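Side-chain contacts in adhesin (PDB 6VT2), which binds sialoglycans such as sialyl-T antigen through tandem sialic acid-binding modules, and so probably helps streptococci adhere to host surfaces: residues Lys355-Asn360 with Val368-Asn373; Val380-Asp385 with Ser391-Thr396. All coordinates share one frame; numbering follows the deposited sequence.

How the interactions relate
Both contacts lie in the atypical Rib domain near the C-terminal end of the chain, about 10 Å apart between centres. Along the chain interaction 1 closes before interaction 2 opens: helix 346-360 is followed by strands 369-372, 378-381 and 392-395, which form one antiparallel sheet in that order. Interaction 1 sets the helix against the first strand; interaction 2 pairs the second with the third. They meet directly where Gln369 O lies 2.9 Å from Ile381 N, probably a hydrogen bond, and where Val356 packs on Ile395. Strand 392-395 also carries Asp393, which binds a calcium ion with Thr324 and Tyr327, so the sheet that packs against the helix supplies a metal ligand.

Interaction 1: Lys355-Asn360 with Val368-Asn373; sequences KVRAAN and VQYVVN
Tyr370 reaches from its strand to the C-terminal part of helix 346-360, and its ring does most of the touching. Val356 lies over one face of that ring: CG1 sits 3.5 Å from Tyr370 CE1, displaced toward the rim, in a CH-pi contact whose line to the centroid runs 27° off the ring normal. The valine rotamer explains this, because CG1 is turned opposite the backbone N (chi1 170°) and so becomes the branch that meets the ring. Arg357 approaches the CE2 side obliquely with its backbone, CA standing 3.8 Å from Tyr370 CE2, while the rest of its chain bends away at chi3 and carries the guanidinium to a salt bridge with Glu354. This is helix-on-sheet packing in the atypical Rib domain, with the helix running roughly antiparallel to edge strand 369-372; Val378 and Val380 of the neighbouring strand also touch the tyrosine. At the far end of the ring, Asn360 CB comes within 3.4 Å of Tyr370 OH without a hydrogen bond between the two side chains. The amide turns back instead: ND2 donates to Val356 O, which lies close to the amide plane, at 2.8 Å, and OD1 accepts from Asn330 N and Asn363 ND2. With both ends of the amide engaged, its rotation is well fixed. The phenol is tied to the helix by water, which lies in the ring plane 2.7 Å from Tyr370 OH and donates to Arg357 O at 2.9 Å.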
ATOM      1  N   LYS A 355      50.145   8.781 -22.157  1.00 11.59           N
ATOM      2  CA  LYS A 355      50.065   8.519 -20.734  1.00 11.17           C
ATOM      3  C   LYS A 355      48.826   9.148 -20.134  1.00 11.33           C
ATOM      4  O   LYS A 355      48.216   8.566 -19.223  1.00 12.49           O
ATOM      5  CB  LYS A 355      51.284   9.053 -20.030  1.00 12.48           C
ATOM      6  CG  LYS A 355      52.596   8.310 -20.377  1.00 12.89           C
ATOM      7  CD  LYS A 355      53.780   8.852 -19.619  1.00 16.13           C
ATOM      8  CE  LYS A 355      54.999   8.148 -20.034  1.00 18.61           C
ATOM      9  NZ  LYS A 355      56.222   8.557 -19.233  1.00 23.35           N
ATOM     10  N   VAL A 356      48.475  10.350 -20.614  1.00 12.33           N
ATOM     11  CA  VAL A 356      47.256  10.983 -20.118  1.00 10.39           C
ATOM     12  C   VAL A 356      46.033  10.191 -20.559  1.00 10.43           C
ATOM     13  O   VAL A 356      45.136   9.925 -19.742  1.00 11.85           O
ATOM     14  CB  VAL A 356      47.175  12.441 -20.580  1.00 11.00           C
ATOM     15  CG1 VAL A 356      45.829  12.986 -20.268  1.00 15.12           C
ATOM     16  CG2 VAL A 356      48.226  13.271 -19.968  1.00 12.73           C
ATOM     17  N   ARG A 357      46.057   9.694 -21.790  1.00 12.71           N
ATOM     18  CA  ARG A 357      44.966   8.882 -22.307  1.00 13.71           C
ATOM     19  C   ARG A 357      44.790   7.644 -21.452  1.00 13.74           C
ATOM     20  O   ARG A 357      43.675   7.343 -20.971  1.00 15.14           O
ATOM     21  CB  ARG A 357      45.274   8.520 -23.759  1.00 15.10           C
ATOM     22  CG  ARG A 357      44.147   7.721 -24.475  1.00 16.60           C
ATOM     23  CD  ARG A 357      44.722   6.850 -25.586  1.00 14.25           C
ATOM     24  NE  ARG A 357      45.588   5.802 -25.048  1.00 16.00           N
ATOM     25  CZ  ARG A 357      45.184   4.752 -24.325  1.00 20.24           C
ATOM     26  NH1 ARG A 357      43.895   4.559 -24.049  1.00 19.63           N
ATOM     27  NH2 ARG A 357      46.084   3.890 -23.864  1.00 19.93           N
ATOM     28  N   ALA A 358      45.890   6.920 -21.261  1.00 12.52           N
ATOM     29  CA  ALA A 358      45.847   5.674 -20.502  1.00 12.49           C
ATOM     30  C   ALA A 358      45.347   5.901 -19.088  1.00 14.13           C
ATOM     31  O   ALA A 358      44.689   5.033 -18.522  1.00 15.13           O
ATOM     32  CB  ALA A 358      47.228   5.019 -20.455  1.00 13.75           C
ATOM     33  N   ALA A 359      45.694   7.033 -18.481  1.00 11.88           N
ATOM     34  CA  ALA A 359      45.322   7.315 -17.106  1.00 11.29           C
ATOM     35  C   ALA A 359      43.857   7.675 -16.963  1.00  9.57           C
ATOM     36  O   ALA A 359      43.361   7.783 -15.825  1.00 11.97           O
ATOM     37  CB  ALA A 359      46.168   8.458 -16.553  1.00 13.86           C
ATOM     38  N   ASN A 360      43.186   7.899 -18.071  1.00 12.14           N
ATOM     39  CA  ASN A 360      41.853   8.441 -17.992  1.00 11.05           C
ATOM     40  C   ASN A 360      40.812   7.593 -18.679  1.00 11.77           C
ATOM     41  O   ASN A 360      39.634   7.960 -18.642  1.00 12.57           O
ATOM     42  CB  ASN A 360      41.813   9.849 -18.545  1.00 11.75           C
ATOM     43  CG  ASN A 360      42.345  10.792 -17.564  1.00 12.02           C
ATOM     44  OD1 ASN A 360      41.679  11.053 -16.602  1.00 10.55           O
ATOM     45  ND2 ASN A 360      43.627  11.196 -17.707  1.00 10.59           N
ATOM     46  N   VAL A 368      36.847  12.594 -25.312  1.00 10.92           N
ATOM     47  CA  VAL A 368      37.617  13.805 -24.924  1.00 11.73           C
ATOM     48  C   VAL A 368      38.743  13.987 -25.929  1.00 12.87           C
ATOM     49  O   VAL A 368      39.197  13.031 -26.520  1.00 13.69           O
ATOM     50  CB  VAL A 368      38.261  13.783 -23.530  1.00 17.20           C
ATOM     51  CG1 VAL A 368      37.180  14.137 -22.597  1.00 26.00           C
ATOM     52  CG2 VAL A 368      39.027  12.515 -23.253  1.00 15.51           C
ATOM     53  N   GLN A 369      39.188  15.217 -26.033  1.00 11.81           N
ATOM     54  CA  GLN A 369      40.336  15.534 -26.882  1.00 11.90           C
ATOM     55  C   GLN A 369      41.438  16.024 -25.937  1.00 11.49           C
ATOM     56  O   GLN A 369      41.147  16.705 -25.031  1.00 12.03           O
ATOM     57  CB  GLN A 369      40.000  16.584 -27.927  1.00 17.68           C
ATOM     58  CG  GLN A 369      39.119  16.067 -29.032  1.00 21.10           C
ATOM     59  CD  GLN A 369      39.820  15.351 -30.163  1.00 39.63           C
ATOM     60  OE1 GLN A 369      40.953  14.942 -30.075  1.00 49.12           O
ATOM     61  NE2 GLN A 369      39.089  15.077 -31.225  1.00 48.95           N
ATOM     62  N   TYR A 370      42.652  15.576 -26.154  1.00 11.52           N
ATOM     63  CA  TYR A 370      43.810  16.077 -25.450  1.00 15.04           C
ATOM     64  C   TYR A 370      44.646  16.925 -26.409  1.00 13.19           C
ATOM     65  O   TYR A 370      44.876  16.555 -27.583  1.00 18.21           O
ATOM     66  CB  TYR A 370      44.617  14.919 -24.934  1.00 14.19           C
ATOM     67  CG  TYR A 370      43.889  14.021 -24.014  1.00 13.43           C
ATOM     68  CD1 TYR A 370      43.456  14.447 -22.774  1.00 16.16           C
ATOM     69  CD2 TYR A 370      43.634  12.730 -24.363  1.00 18.74           C
ATOM     70  CE1 TYR A 370      42.845  13.581 -21.919  1.00 12.93           C
ATOM     71  CE2 TYR A 370      42.997  11.883 -23.536  1.00 20.21           C
ATOM     72  CZ  TYR A 370      42.583  12.339 -22.305  1.00 16.07           C
ATOM     73  OH  TYR A 370      41.945  11.553 -21.459  1.00 17.50           O
ATOM     74  N   VAL A 371      45.078  18.062 -25.935  1.00 11.21           N
ATOM     75  CA  VAL A 371      46.035  18.865 -26.689  1.00 11.69           C
ATOM     76  C   VAL A 371      47.239  19.054 -25.785  1.00 12.64           C
ATOM     77  O   VAL A 371      47.126  19.653 -24.714  1.00 12.81           O
ATOM     78  CB  VAL A 371      45.463  20.221 -27.126  1.00 16.17           C
ATOM     79  CG1 VAL A 371      46.483  21.013 -27.865  1.00 17.95           C
ATOM     80  CG2 VAL A 371      44.222  20.010 -27.991  1.00 19.50           C
ATOM     81  N   VAL A 372      48.379  18.520 -26.189  1.00 11.39           N
ATOM     82  CA  VAL A 372      49.608  18.742 -25.450  1.00  9.61           C
ATOM     83  C   VAL A 372      50.241  20.032 -25.982  1.00 10.52           C
ATOM     84  O   VAL A 372      50.568  20.168 -27.167  1.00 14.11           O
ATOM     85  CB  VAL A 372      50.550  17.558 -25.582  1.00 13.10           C
ATOM     86  CG1 VAL A 372      51.761  17.784 -24.654  1.00 14.16           C
ATOM     87  CG2 VAL A 372      49.837  16.244 -25.224  1.00 14.94           C
ATOM     88  N   ASN A 373      50.334  21.010 -25.129  1.00  9.91           N
ATOM     89  CA  ASN A 373      50.892  22.299 -25.473  1.00 10.04           C
ATOM     90  C   ASN A 373      52.409  22.234 -25.517  1.00 14.39           C
ATOM     91  O   ASN A 373      53.039  21.238 -25.138  1.00 12.82           O
ATOM     92  CB  ASN A 373      50.370  23.283 -24.478  1.00 12.45           C
ATOM     93  CG  ASN A 373      48.818  23.280 -24.481  1.00 16.63           C
ATOM     94  OD1 ASN A 373      48.238  23.448 -25.529  1.00 18.82           O
ATOM     95  ND2 ASN A 373      48.178  23.030 -23.347  1.00 16.08           N
TER
HETATM   96  O   HOH W   1      41.473   8.949 -22.053  1.00 19.95           O

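Interaction 2: Val380-Asp385 with Ser391-Thr396; sequences VIYPDD and SRDTIT. With CA (calcium ion), chain G.
Val380 and Asp393 exchange two backbone hydrogen bonds as the hydrogen-bonded pair of an antiparallel beta hairpin, Asp393 O taking Val380 N and Val380 O taking Asp393 N. Beyond the next pair, Ile381 with Arg392, Tyr382 N donates to Ser391 O, and the chain enters a type I turn from Tyr382 to Asp385 whose two aspartates hold Ser391 and Arg392 of the returning chain. Asp385 takes three donors. With CG opposite its backbone N (chi1 -177°), its OD1 receives Ser391 N at 2.8 Å on the anti lone pair and Arg392 NE at 3.0 Å from above the carboxylate plane. Its other oxygen, OD2, takes Arg392 NH2 at 2.8 Å, which makes a side-on salt bridge with one nitrogen for each oxygen. The carboxylate and guanidinium planes are 52° apart, while Ile381 CD1 lies over one face of the guanidinium, 3.7 Å from Arg392 NH1. Two donors on OD1 and a cation alongside probably favour the charged form of Asp385. Asp384 takes the hydroxyl of Ser391: OG gives its proton to Asp384 OD1 at 2.7 Å and is also bonded to Thr324 N, and Asp384 OD2 accepts from Gln323 N. Asp393 leaves the opposite face of the sheet from Arg392 and binds calcium with both oxygens, in a site shared with Thr324 OG1, Tyr327 O and three waters. Tyr382 supports this ligand from the second shell, its ring perpendicular to the carboxylate and its OH donating at 2.6 Å to the anti lone pair of Asp393 OD2.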
ATOM      1  N   VAL A 380      42.522  19.442 -21.793  1.00  9.22           N
ATOM      2  CA  VAL A 380      41.526  18.413 -21.946  1.00  9.33           C
ATOM      3  C   VAL A 380      40.262  19.125 -22.399  1.00  9.23           C
ATOM      4  O   VAL A 380      39.754  20.010 -21.704  1.00 10.58           O
ATOM      5  CB  VAL A 380      41.300  17.695 -20.622  1.00 10.96           C
ATOM      6  CG1 VAL A 380      40.263  16.645 -20.731  1.00 11.12           C
ATOM      7  CG2 VAL A 380      42.600  17.095 -20.090  1.00 13.34           C
ATOM      8  N   ILE A 381      39.749  18.740 -23.562  1.00  9.25           N
ATOM      9  CA  ILE A 381      38.573  19.379 -24.133  1.00  9.51           C
ATOM     10  C   ILE A 381      37.437  18.373 -24.195  1.00  9.27           C
ATOM     11  O   ILE A 381      37.531  17.339 -24.872  1.00 10.92           O
ATOM     12  CB  ILE A 381      38.892  19.938 -25.520  1.00 10.12           C
ATOM     13  CG1 ILE A 381      40.134  20.879 -25.459  1.00 11.32           C
ATOM     14  CG2 ILE A 381      37.690  20.585 -26.064  1.00 11.47           C
ATOM     15  CD1 ILE A 381      40.532  21.362 -26.841  1.00 15.56           C
ATOM     16  N   TYR A 382      36.387  18.669 -23.463  1.00  9.25           N
ATOM     17  CA  TYR A 382      35.243  17.790 -23.373  1.00  9.26           C
ATOM     18  C   TYR A 382      34.333  18.055 -24.539  1.00  9.28           C
ATOM     19  O   TYR A 382      34.404  19.103 -25.173  1.00  9.28           O
ATOM     20  CB  TYR A 382      34.502  18.050 -22.073  1.00  9.22           C
ATOM     21  CG  TYR A 382      35.334  17.710 -20.899  1.00 10.78           C
ATOM     22  CD1 TYR A 382      35.472  16.394 -20.518  1.00 11.68           C
ATOM     23  CD2 TYR A 382      35.997  18.690 -20.189  1.00  9.19           C
ATOM     24  CE1 TYR A 382      36.287  16.042 -19.481  1.00 13.88           C
ATOM     25  CE2 TYR A 382      36.794  18.337 -19.127  1.00  9.18           C
ATOM     26  CZ  TYR A 382      36.957  17.045 -18.811  1.00 10.13           C
ATOM     27  OH  TYR A 382      37.781  16.676 -17.776  1.00 11.99           O
ATOM     28  N   PRO A 383      33.507  17.088 -24.892  1.00  9.30           N
ATOM     29  CA  PRO A 383      32.797  17.168 -26.172  1.00  9.34           C
ATOM     30  C   PRO A 383      31.674  18.206 -26.222  1.00 10.93           C
ATOM     31  O   PRO A 383      31.110  18.414 -27.292  1.00 12.48           O
ATOM     32  CB  PRO A 383      32.294  15.734 -26.368  1.00 12.58           C
ATOM     33  CG  PRO A 383      32.403  15.085 -25.114  1.00 10.94           C
ATOM     34  CD  PRO A 383      33.525  15.735 -24.357  1.00  9.32           C
ATOM     35  N   ASP A 384      31.347  18.855 -25.113  1.00  9.29           N
ATOM     36  CA  ASP A 384      30.397  19.944 -25.107  1.00  9.28           C
ATOM     37  C   ASP A 384      31.106  21.287 -25.246  1.00  9.27           C
ATOM     38  O   ASP A 384      30.466  22.336 -25.184  1.00  9.27           O
ATOM     39  CB  ASP A 384      29.542  19.956 -23.840  1.00  9.31           C
ATOM     40  CG  ASP A 384      30.330  20.077 -22.561  1.00 10.33           C
ATOM     41  OD1 ASP A 384      31.492  19.649 -22.525  1.00  9.63           O
ATOM     42  OD2 ASP A 384      29.794  20.560 -21.564  1.00 10.54           O
ATOM     43  N   ASP A 385      32.428  21.286 -25.429  1.00  9.27           N
ATOM     44  CA  ASP A 385      33.138  22.540 -25.556  1.00 10.72           C
ATOM     45  C   ASP A 385      32.637  23.322 -26.757  1.00  9.29           C
ATOM     46  O   ASP A 385      32.562  22.791 -27.851  1.00 10.57           O
ATOM     47  CB  ASP A 385      34.635  22.266 -25.700  1.00 10.25           C
ATOM     48  CG  ASP A 385      35.481  23.510 -25.766  1.00 10.42           C
ATOM     49  OD1 ASP A 385      35.691  24.147 -24.729  1.00 11.99           O
ATOM     50  OD2 ASP A 385      35.944  23.832 -26.869  1.00 13.93           O
ATOM     51  N   SER A 391      34.479  24.037 -22.209  1.00 11.28           N
ATOM     52  CA  SER A 391      34.379  22.913 -21.308  1.00 10.41           C
ATOM     53  C   SER A 391      35.693  22.166 -21.381  1.00  9.72           C
ATOM     54  O   SER A 391      35.883  21.304 -22.251  1.00  9.19           O
ATOM     55  CB  SER A 391      33.207  22.033 -21.703  1.00 10.66           C
ATOM     56  OG  SER A 391      33.015  21.028 -20.746  1.00  9.17           O
ATOM     57  N   ARG A 392      36.563  22.478 -20.425  1.00 10.01           N
ATOM     58  CA  ARG A 392      37.961  22.083 -20.540  1.00 10.34           C
ATOM     59  C   ARG A 392      38.537  21.879 -19.156  1.00 10.43           C
ATOM     60  O   ARG A 392      37.983  22.349 -18.150  1.00 10.59           O
ATOM     61  CB  ARG A 392      38.772  23.148 -21.288  1.00 10.57           C
ATOM     62  CG  ARG A 392      38.316  23.356 -22.685  1.00 11.44           C
ATOM     63  CD  ARG A 392      39.209  24.398 -23.420  1.00 11.75           C
ATOM     64  NE  ARG A 392      38.617  24.570 -24.705  1.00 12.43           N
ATOM     65  CZ  ARG A 392      39.262  24.796 -25.829  1.00 13.46           C
ATOM     66  NH1 ARG A 392      40.597  24.937 -25.809  1.00 15.98           N
ATOM     67  NH2 ARG A 392      38.597  24.859 -26.947  1.00 14.07           N
ATOM     68  N   ASP A 393      39.677  21.175 -19.118  1.00 10.31           N
ATOM     69  CA  ASP A 393      40.493  21.065 -17.928  1.00  9.15           C
ATOM     70  C   ASP A 393      41.916  21.228 -18.411  1.00  9.35           C
ATOM     71  O   ASP A 393      42.194  21.091 -19.603  1.00 11.39           O
ATOM     72  CB  ASP A 393      40.302  19.753 -17.193  1.00  9.95           C
ATOM     73  CG  ASP A 393      39.070  19.735 -16.296  1.00 11.83           C
ATOM     74  OD1 ASP A 393      38.870  20.717 -15.577  1.00 11.41           O
ATOM     75  OD2 ASP A 393      38.356  18.735 -16.249  1.00 11.88           O
ATOM     76  N   THR A 394      42.802  21.565 -17.490  1.00 11.71           N
ATOM     77  CA  THR A 394      44.223  21.678 -17.781  1.00 11.75           C
ATOM     78  C   THR A 394      44.969  20.736 -16.859  1.00 10.37           C
ATOM     79  O   THR A 394      44.712  20.705 -15.649  1.00 14.04           O
ATOM     80  CB  THR A 394      44.714  23.095 -17.580  1.00 15.20           C
ATOM     81  OG1 THR A 394      44.047  23.974 -18.482  1.00 19.25           O
ATOM     82  CG2 THR A 394      46.276  23.128 -17.865  1.00 15.93           C
ATOM     83  N   ILE A 395      45.851  19.935 -17.409  1.00 14.02           N
ATOM     84  CA  ILE A 395      46.811  19.186 -16.567  1.00 12.67           C
ATOM     85  C   ILE A 395      48.128  19.962 -16.686  1.00 10.89           C
ATOM     86  O   ILE A 395      48.608  20.094 -17.764  1.00 12.88           O
ATOM     87  CB  ILE A 395      46.962  17.766 -17.051  1.00 13.45           C
ATOM     88  CG1 ILE A 395      45.607  17.070 -17.153  1.00 13.37           C
ATOM     89  CG2 ILE A 395      47.951  16.990 -16.234  1.00 13.23           C
ATOM     90  CD1 ILE A 395      45.677  15.748 -17.786  1.00 13.33           C
ATOM     91  N   THR A 396      48.671  20.413 -15.580  1.00 13.16           N
ATOM     92  CA  THR A 396      49.867  21.267 -15.621  1.00 12.88           C
ATOM     93  C   THR A 396      51.109  20.462 -15.980  1.00 13.39           C
ATOM     94  O   THR A 396      51.137  19.320 -15.759  1.00 12.74           O
ATOM     95  CB  THR A 396      49.988  22.033 -14.308  1.00 21.45           C
ATOM     96  OG1 THR A 396      50.023  21.062 -13.277  1.00 18.52           O
ATOM     97  CG2 THR A 396      48.832  22.967 -14.108  1.00 21.28           C
TER
HETATM   98 CA    CA G 701      36.889  19.580 -14.512  1.00 11.27          CA
HETATM   99  O   HOH W   2      36.187  19.115 -12.164  1.00 20.30           O
HETATM  100  O   HOH W   3      36.652  21.802 -13.600  1.00 18.29           O
HETATM  101  O   HOH W   4      38.677  19.175 -13.044  1.00 18.09           O